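Local structure of disease resistance protein RRS1 (Arabidopsis thaliana, 4C6S) at residues 6-17 with 33-41. The protein is a TIR-NB-LRR plant immune receptor, here its TIR domain, that also binds W-box DNA as a transcription factor and pairs with RPS4 to recognise bacterial effectors. Numbering follows the deposited sequence.
Sequences EFVCISCVEEVR and INNVVVDVD
Strands 8-12 and 35-39 pair in parallel at one edge of the TIR-domain sheet. Six backbone hydrogen bonds join segments 6-17 and 33-41, from Val8 N to Asn34 O (2.9 Å) through to Val40 N to Cys12 O (2.7 Å). At the start of the pair, water 1 links Glu6 O to Asn34 N. Val8, Ile10 and Cys12 share one face with Asn35, Val37 and Asp39. Here Val8 CG2 meets Ile33 CG2 at 3.5 Å. Asn35 ND2 donates almost straight to Ile33 O, and Ser25 binds its OD1. Val37 CG1 lies over one face of the Arg17 guanidinium, toward its rim, 3.4 Å from Arg17 NE. The bend at chi2 (66°) turns the Arg17 chain back along the strand to Val37. The fold is a flavodoxin-like alpha/beta sandwich with strand order 2-1-3-4-5. Helix 20-30 makes the crossover between these two strands and packs on Ile10 and Cys12. On the other face, Cys9 SG touches Val38 CG2 at 3.7 Å. Past the strand ends, Asp41 OD2 accepts from Glu14 N (2.8 Å, 173° at the hydrogen) on its anti side, tilted out of the carboxylate plane. Asp39 OD1 takes Asp41 N in an Asx turn, consistent with a fixed place for Asp41. Glu15 OE1 sits 3.2 Å from Asp41 OD2 with no hydrogen bond between them. A salt bridge from Lys77 to Asp41 OD1 would offset part of this negative charge.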
loop_
_atom_site.group_PDB
_atom_site.type_symbol
_atom_site.label_atom_id
_atom_site.label_comp_id
_atom_site.label_asym_id
_atom_site.label_seq_id
_atom_site.Cartn_x
_atom_site.Cartn_y
_atom_site.Cartn_z
ATOM N N GLU A 6 -8.557 9.992 -22.341
ATOM C CA GLU A 6 -7.412 9.104 -22.284
ATOM C C GLU A 6 -7.377 8.447 -20.908
ATOM O O GLU A 6 -7.779 9.057 -19.912
ATOM C CB GLU A 6 -6.121 9.882 -22.545
ATOM C CG GLU A 6 -5.111 9.134 -23.405
ATOM C CD GLU A 6 -5.582 8.952 -24.831
ATOM O OE1 GLU A 6 -6.111 9.922 -25.411
ATOM O OE2 GLU A 6 -5.423 7.840 -25.376
ATOM N N PHE A 7 -6.917 7.202 -20.851
ATOM C CA PHE A 7 -6.840 6.508 -19.574
ATOM C C PHE A 7 -5.570 5.684 -19.460
ATOM O O PHE A 7 -4.891 5.425 -20.457
ATOM C CB PHE A 7 -8.061 5.615 -19.378
ATOM C CG PHE A 7 -8.107 4.431 -20.306
ATOM C CD1 PHE A 7 -8.677 4.543 -21.566
ATOM C CD2 PHE A 7 -7.588 3.205 -19.912
ATOM C CE1 PHE A 7 -8.727 3.449 -22.419
ATOM C CE2 PHE A 7 -7.631 2.116 -20.752
ATOM C CZ PHE A 7 -8.203 2.237 -22.014
ATOM N N VAL A 8 -5.268 5.252 -18.238
ATOM C CA VAL A 8 -4.069 4.493 -17.963
ATOM C C VAL A 8 -4.438 3.045 -17.703
ATOM O O VAL A 8 -5.446 2.768 -17.055
ATOM C CB VAL A 8 -3.351 5.062 -16.718
ATOM C CG1 VAL A 8 -2.171 4.174 -16.311
ATOM C CG2 VAL A 8 -2.905 6.487 -16.979
ATOM N N CYS A 9 -3.645 2.109 -18.219
ATOM C CA CYS A 9 -3.852 0.714 -17.848
ATOM C C CYS A 9 -2.691 0.242 -16.996
ATOM O O CYS A 9 -1.555 0.274 -17.441
ATOM C CB CYS A 9 -3.981 -0.185 -19.075
ATOM S SG CYS A 9 -4.237 -1.934 -18.655
ATOM N N ILE A 10 -2.984 -0.196 -15.776
ATOM C CA ILE A 10 -1.946 -0.755 -14.910
ATOM C C ILE A 10 -1.999 -2.266 -14.991
ATOM O O ILE A 10 -3.047 -2.854 -14.708
ATOM C CB ILE A 10 -2.193 -0.386 -13.449
ATOM C CG1 ILE A 10 -2.263 1.129 -13.271
ATOM C CG2 ILE A 10 -1.085 -1.008 -12.562
ATOM C CD1 ILE A 10 -2.921 1.544 -11.954
ATOM N N SER A 11 -0.891 -2.902 -15.372
ATOM C CA SER A 11 -0.833 -4.366 -15.377
ATOM C C SER A 11 0.034 -4.826 -14.213
ATOM O O SER A 11 1.013 -4.160 -13.875
ATOM C CB SER A 11 -0.267 -4.883 -16.695
ATOM O OG SER A 11 0.908 -4.175 -17.046
ATOM N N CYS A 12 -0.333 -5.948 -13.593
ATOM C CA CYS A 12 0.391 -6.447 -12.417
ATOM C C CYS A 12 0.123 -7.916 -12.190
ATOM O O CYS A 12 -0.746 -8.506 -12.838
ATOM C CB CYS A 12 -0.008 -5.659 -11.152
ATOM S SG CYS A 12 -1.749 -5.890 -10.650
ATOM N N VAL A 13 0.873 -8.513 -11.263
ATOM C CA VAL A 13 0.593 -9.884 -10.849
ATOM C C VAL A 13 -0.411 -9.859 -9.694
ATOM O O VAL A 13 -0.616 -8.823 -9.071
ATOM C CB VAL A 13 1.874 -10.634 -10.452
ATOM C CG1 VAL A 13 2.840 -10.686 -11.629
ATOM C CG2 VAL A 13 2.530 -9.955 -9.265
ATOM N N GLU A 14 -1.042 -10.996 -9.412
ATOM C CA GLU A 14 -2.149 -11.004 -8.457
ATOM C C GLU A 14 -1.709 -10.631 -7.048
ATOM O O GLU A 14 -2.471 -10.010 -6.304
ATOM C CB GLU A 14 -2.882 -12.351 -8.472
ATOM C CG GLU A 14 -2.054 -13.514 -7.977
ATOM C CD GLU A 14 -2.670 -14.856 -8.330
ATOM O OE1 GLU A 14 -3.867 -14.884 -8.693
ATOM O OE2 GLU A 14 -1.951 -15.876 -8.250
ATOM N N GLU A 15 -0.465 -10.966 -6.704
ATOM C CA GLU A 15 0.074 -10.703 -5.365
ATOM C C GLU A 15 0.036 -9.236 -4.923
ATOM O O GLU A 15 -0.039 -8.952 -3.728
ATOM C CB GLU A 15 1.512 -11.239 -5.237
ATOM C CG GLU A 15 1.696 -12.709 -5.605
ATOM C CD GLU A 15 1.944 -12.942 -7.097
ATOM O OE1 GLU A 15 0.973 -12.905 -7.880
ATOM O OE2 GLU A 15 3.112 -13.178 -7.489
ATOM N N VAL A 16 0.098 -8.301 -5.868
ATOM C CA VAL A 16 0.056 -6.889 -5.496
ATOM C C VAL A 16 -1.195 -6.170 -5.977
ATOM O O VAL A 16 -1.344 -4.965 -5.755
ATOM C CB VAL A 16 1.300 -6.151 -6.005
ATOM C CG1 VAL A 16 2.551 -6.741 -5.370
ATOM C CG2 VAL A 16 1.375 -6.246 -7.532
ATOM N N ARG A 17 -2.107 -6.903 -6.610
ATOM C CA ARG A 17 -3.350 -6.320 -7.111
ATOM C C ARG A 17 -4.148 -5.556 -6.038
ATOM O O ARG A 17 -4.664 -4.462 -6.291
ATOM C CB ARG A 17 -4.213 -7.430 -7.714
ATOM C CG ARG A 17 -5.614 -7.006 -8.077
ATOM C CD ARG A 17 -5.611 -5.994 -9.197
ATOM N NE ARG A 17 -6.945 -5.448 -9.460
ATOM C CZ ARG A 17 -7.410 -4.317 -8.927
ATOM N NH1 ARG A 17 -6.647 -3.594 -8.103
ATOM N NH2 ARG A 17 -8.633 -3.902 -9.224
ATOM N N ILE A 33 -7.177 11.060 -13.260
ATOM C CA ILE A 33 -6.706 10.213 -14.340
ATOM C C ILE A 33 -7.422 8.868 -14.315
ATOM O O ILE A 33 -7.181 8.040 -13.437
ATOM C CB ILE A 33 -5.182 10.011 -14.259
ATOM C CG1 ILE A 33 -4.454 11.350 -14.424
ATOM C CG2 ILE A 33 -4.711 9.034 -15.308
ATOM C CD1 ILE A 33 -2.965 11.258 -14.106
ATOM N N ASN A 34 -8.309 8.660 -15.283
ATOM C CA ASN A 34 -9.052 7.411 -15.373
ATOM C C ASN A 34 -8.090 6.252 -15.562
ATOM O O ASN A 34 -7.073 6.387 -16.258
ATOM C CB ASN A 34 -10.018 7.457 -16.543
ATOM C CG ASN A 34 -11.005 8.588 -16.426
ATOM O OD1 ASN A 34 -11.446 8.926 -15.327
ATOM N ND2 ASN A 34 -11.358 9.187 -17.557
ATOM N N ASN A 35 -8.387 5.117 -14.939
ATOM C CA ASN A 35 -7.470 3.983 -15.048
ATOM C C ASN A 35 -8.173 2.658 -14.817
ATOM O O ASN A 35 -9.253 2.608 -14.208
ATOM C CB ASN A 35 -6.250 4.151 -14.121
ATOM C CG ASN A 35 -6.604 4.024 -12.643
ATOM O OD1 ASN A 35 -6.495 2.940 -12.050
ATOM N ND2 ASN A 35 -7.033 5.128 -12.040
ATOM N N VAL A 36 -7.586 1.590 -15.345
ATOM C CA VAL A 36 -8.121 0.259 -15.115
ATOM C C VAL A 36 -6.938 -0.614 -14.753
ATOM O O VAL A 36 -5.782 -0.265 -15.031
ATOM C CB VAL A 36 -8.839 -0.316 -16.351
ATOM C CG1 VAL A 36 -9.966 0.603 -16.791
ATOM C CG2 VAL A 36 -7.844 -0.513 -17.481
ATOM N N VAL A 37 -7.217 -1.744 -14.113
ATOM C CA VAL A 37 -6.139 -2.638 -13.699
ATOM C C VAL A 37 -6.339 -3.982 -14.382
ATOM O O VAL A 37 -7.457 -4.506 -14.423
ATOM C CB VAL A 37 -6.102 -2.829 -12.162
ATOM C CG1 VAL A 37 -5.050 -3.844 -11.790
ATOM C CG2 VAL A 37 -5.789 -1.514 -11.464
ATOM N N VAL A 38 -5.254 -4.519 -14.934
ATOM C CA VAL A 38 -5.271 -5.853 -15.522
ATOM C C VAL A 38 -4.303 -6.758 -14.774
ATOM O O VAL A 38 -3.112 -6.457 -14.659
ATOM C CB VAL A 38 -4.895 -5.819 -17.008
ATOM C CG1 VAL A 38 -4.736 -7.237 -17.551
ATOM C CG2 VAL A 38 -5.949 -5.072 -17.787
ATOM N N ASP A 39 -4.834 -7.863 -14.257
ATOM C CA ASP A 39 -4.058 -8.868 -13.536
ATOM C C ASP A 39 -3.502 -9.831 -14.580
ATOM O O ASP A 39 -4.269 -10.518 -15.245
ATOM C CB ASP A 39 -5.006 -9.592 -12.555
ATOM C CG ASP A 39 -4.340 -10.720 -11.767
ATOM O OD1 ASP A 39 -3.215 -11.139 -12.106
ATOM O OD2 ASP A 39 -4.976 -11.213 -10.808
ATOM N N VAL A 40 -2.177 -9.900 -14.725
ATOM C CA VAL A 40 -1.580 -10.706 -15.793
ATOM C C VAL A 40 -1.620 -12.201 -15.475
ATOM O O VAL A 40 -1.247 -13.023 -16.310
ATOM C CB VAL A 40 -0.111 -10.293 -16.109
ATOM C CG1 VAL A 40 -0.042 -8.837 -16.550
ATOM C CG2 VAL A 40 0.781 -10.521 -14.893
ATOM N N ASP A 41 -2.068 -12.546 -14.270
ATOM C CA ASP A 41 -2.097 -13.942 -13.838
ATOM C C ASP A 41 -3.393 -14.651 -14.218
ATOM O O ASP A 41 -3.576 -15.828 -13.908
ATOM C CB ASP A 41 -1.890 -14.047 -12.325
ATOM C CG ASP A 41 -0.458 -13.798 -11.916
ATOM O OD1 ASP A 41 0.447 -14.160 -12.693
ATOM O OD2 ASP A 41 -0.241 -13.251 -10.819
HETATM O O HOH W 1 -8.475 10.271 -17.593
#